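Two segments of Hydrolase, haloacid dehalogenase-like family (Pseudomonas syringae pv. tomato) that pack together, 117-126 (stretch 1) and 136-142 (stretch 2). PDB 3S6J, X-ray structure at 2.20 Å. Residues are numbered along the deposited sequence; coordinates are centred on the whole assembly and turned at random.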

# COMPACT_ATOMS: atom_id res chain seq x y z
N GLY E 117 -0.72 -20.71 2.44
CA GLY E 117 -0.91 -22.10 2.83
C GLY E 117 -2.18 -22.22 3.66
O GLY E 117 -2.85 -21.22 3.93
N ILE E 118 -2.50 -23.45 4.05
CA ILE E 118 -3.73 -23.73 4.80
C ILE E 118 -3.98 -22.79 5.98
O ILE E 118 -5.13 -22.43 6.26
N ASP E 119 -2.92 -22.38 6.68
CA ASP E 119 -3.05 -21.54 7.88
C ASP E 119 -3.67 -20.17 7.58
O ASP E 119 -4.74 -19.83 8.10
N THR E 120 -2.97 -19.38 6.78
CA THR E 120 -3.48 -18.07 6.42
C THR E 120 -4.86 -18.21 5.79
O THR E 120 -5.79 -17.50 6.15
N ALA E 121 -5.00 -19.14 4.86
CA ALA E 121 -6.26 -19.29 4.15
C ALA E 121 -7.44 -19.59 5.08
O ALA E 121 -8.56 -19.15 4.82
N THR E 122 -7.21 -20.35 6.15
CA THR E 122 -8.28 -20.64 7.10
C THR E 122 -8.72 -19.39 7.85
O THR E 122 -9.90 -19.18 8.10
N ILE E 123 -7.75 -18.55 8.20
CA ILE E 123 -8.02 -17.29 8.88
C ILE E 123 -8.89 -16.35 8.04
O ILE E 123 -9.90 -15.83 8.52
N ASN E 124 -8.52 -16.13 6.78
CA ASN E 124 -9.28 -15.17 5.98
C ASN E 124 -10.70 -15.65 5.72
O ASN E 124 -11.63 -14.86 5.70
N LEU E 125 -10.86 -16.96 5.54
CA LEU E 125 -12.15 -17.56 5.26
C LEU E 125 -13.16 -17.33 6.38
O LEU E 125 -14.36 -17.19 6.12
N LYS E 126 -12.69 -17.31 7.62
CA LYS E 126 -13.54 -16.97 8.76
C LYS E 126 -14.25 -15.63 8.53
O LYS E 126 -15.44 -15.49 8.81
N ASN E 136 -14.79 -24.72 -2.70
CA ASN E 136 -13.76 -24.96 -3.70
C ASN E 136 -12.59 -24.02 -3.50
O ASN E 136 -12.69 -22.82 -3.73
N ILE E 137 -11.47 -24.57 -3.05
CA ILE E 137 -10.28 -23.76 -2.80
C ILE E 137 -9.00 -24.54 -3.05
O ILE E 137 -8.91 -25.74 -2.77
N VAL E 138 -8.01 -23.84 -3.60
CA VAL E 138 -6.67 -24.39 -3.78
C VAL E 138 -5.69 -23.51 -3.02
O VAL E 138 -5.80 -22.28 -3.06
N THR E 139 -4.75 -24.13 -2.32
CA THR E 139 -3.73 -23.39 -1.59
C THR E 139 -2.33 -23.76 -2.07
O THR E 139 -2.15 -24.68 -2.88
N ARG E 140 -1.34 -23.04 -1.57
CA ARG E 140 0.06 -23.26 -1.90
C ARG E 140 0.46 -24.69 -1.59
O ARG E 140 1.31 -25.28 -2.26
N ASP E 141 -0.15 -25.26 -0.56
CA ASP E 141 0.10 -26.64 -0.19
C ASP E 141 -0.46 -27.62 -1.23
O ASP E 141 -0.23 -28.82 -1.15
N ASP E 142 -1.19 -27.10 -2.22
CA ASP E 142 -1.81 -27.97 -3.21
C ASP E 142 -0.99 -28.07 -4.48
O ASP E 142 -1.30 -28.88 -5.35

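This is a small contact in which the first turns of a helix rest against the end of a strand and the 3-10 turn that follows it, with one well-aligned hydrogen bond at the helix start and a thin apolar patch farther along. The two stretches bury 282 Å² between them.

The polar anchor is Asp141. Its CA-to-CB bond points toward the helix, and with chi1 in the m well its OD2 accepts a hydrogen bond from Ile118 N at 2.9 Å, the N-H...O angle being 172°. The amide groups in the first turn of a helix lack acceptors from a preceding turn, so a carboxylate suits this place. Gly117, at the N-cap position, has no side chain, and OD2 of Asp141 approaches its CA to 3.5 Å; an ideal CB there would lie 3.2 Å from that same oxygen, a tight fit. Arg140 contributes its CB, 4.2 Å from Gly117 N, while the end of its side chain leads away.

The CA-to-CB bond of Ile118 (m, m) points sideways, yet its CG1 still lies 3.5 Å from Asp141 OD2 and 4.0 Å from Thr139 OG1. Thr139, in the p rotamer, points toward the helix and brings its CG2 to 4.2 Å from Ala121 CB. Its polar groups are engaged within its own turn: Thr139 N donates to Asp142 OD2 at 2.6 Å, while OG1 makes only weak hydrogen bonds.

Beyond this, the contact is apolar. Ile137, extended in the t, t rotamer, points toward the helix; its CD1 lies 4.3 Å from Ala121 CB and 4.2 Å from Leu125 CD1. Ala121 and Leu125, one helical turn apart, both point toward the strand. The small methyl of Ala121 accompanies a close backbone approach, whereas the longer Leu125 (m, t) reaches across a wider gap.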

# COMPACT_ATOMS: atom_id res chain seq x y z
CB ILE E 118 -3.74 -25.21 5.27
CG1 ILE E 118 -4.06 -26.13 4.08
CG2 ILE E 118 -4.76 -25.44 6.37
CD1 ILE E 118 -5.54 -26.21 3.76
CB ASP E 119 -1.69 -21.36 8.55
CG ASP E 119 -1.14 -22.64 9.16
OD1 ASP E 119 -1.77 -23.71 8.97
OD2 ASP E 119 -0.07 -22.58 9.82
CB THR E 120 -2.53 -17.31 5.46
OG1 THR E 120 -1.98 -18.23 4.50
CG2 THR E 120 -1.37 -16.67 6.23
CB ALA E 121 -6.14 -20.35 3.06
CB THR E 122 -7.87 -21.73 8.12
OG1 THR E 122 -7.54 -22.94 7.43
CG2 THR E 122 -9.02 -22.00 9.07
CB ILE E 123 -6.71 -16.59 9.30
CG1 ILE E 123 -6.07 -17.34 10.48
CG2 ILE E 123 -6.96 -15.12 9.63
CD1 ILE E 123 -4.57 -17.13 10.63
CB ASN E 124 -8.56 -14.88 4.67
CG ASN E 124 -7.14 -14.40 4.88
OD1 ASN E 124 -6.20 -14.86 4.22
ND2 ASN E 124 -6.97 -13.46 5.79
CB LEU E 125 -11.99 -19.06 5.02
CG LEU E 125 -11.22 -19.54 3.79
CD1 LEU E 125 -10.95 -21.02 3.90
CD2 LEU E 125 -12.00 -19.25 2.53
CB LYS E 126 -12.73 -16.91 10.05
CG LYS E 126 -11.76 -18.07 10.26
CD LYS E 126 -12.46 -19.29 10.83
CE LYS E 126 -11.46 -20.35 11.30
NZ LYS E 126 -12.09 -21.39 12.16
CB ASN E 136 -14.35 -24.77 -5.10
CG ASN E 136 -15.21 -25.94 -5.55
OD1 ASN E 136 -15.11 -27.05 -5.03
ND2 ASN E 136 -16.04 -25.70 -6.55
CB ILE E 137 -10.27 -23.20 -1.36
CG1 ILE E 137 -8.99 -22.40 -1.11
CG2 ILE E 137 -10.39 -24.33 -0.34
CD1 ILE E 137 -9.02 -21.61 0.18
CB VAL E 138 -6.28 -24.43 -5.27
CG1 VAL E 138 -4.83 -24.77 -5.41
CG2 VAL E 138 -7.11 -25.46 -6.00
CB THR E 139 -3.84 -23.62 -0.06
OG1 THR E 139 -3.44 -24.95 0.27
CG2 THR E 139 -5.26 -23.41 0.39
CB ARG E 140 0.92 -22.28 -1.11
CG ARG E 140 2.39 -22.60 -1.10
CD ARG E 140 3.05 -22.19 -2.40
NE ARG E 140 4.42 -22.69 -2.46
CZ ARG E 140 4.74 -23.88 -2.93
NH1 ARG E 140 3.78 -24.68 -3.38
NH2 ARG E 140 6.01 -24.28 -2.95
CB ASP E 141 -0.50 -26.94 1.19
CG ASP E 141 0.03 -26.00 2.27
OD1 ASP E 141 1.25 -25.68 2.26
OD2 ASP E 141 -0.77 -25.57 3.13
CB ASP E 142 -3.21 -27.49 -3.55
CG ASP E 142 -4.16 -27.64 -2.41
OD1 ASP E 142 -4.11 -28.71 -1.76
OD2 ASP E 142 -4.93 -26.70 -2.12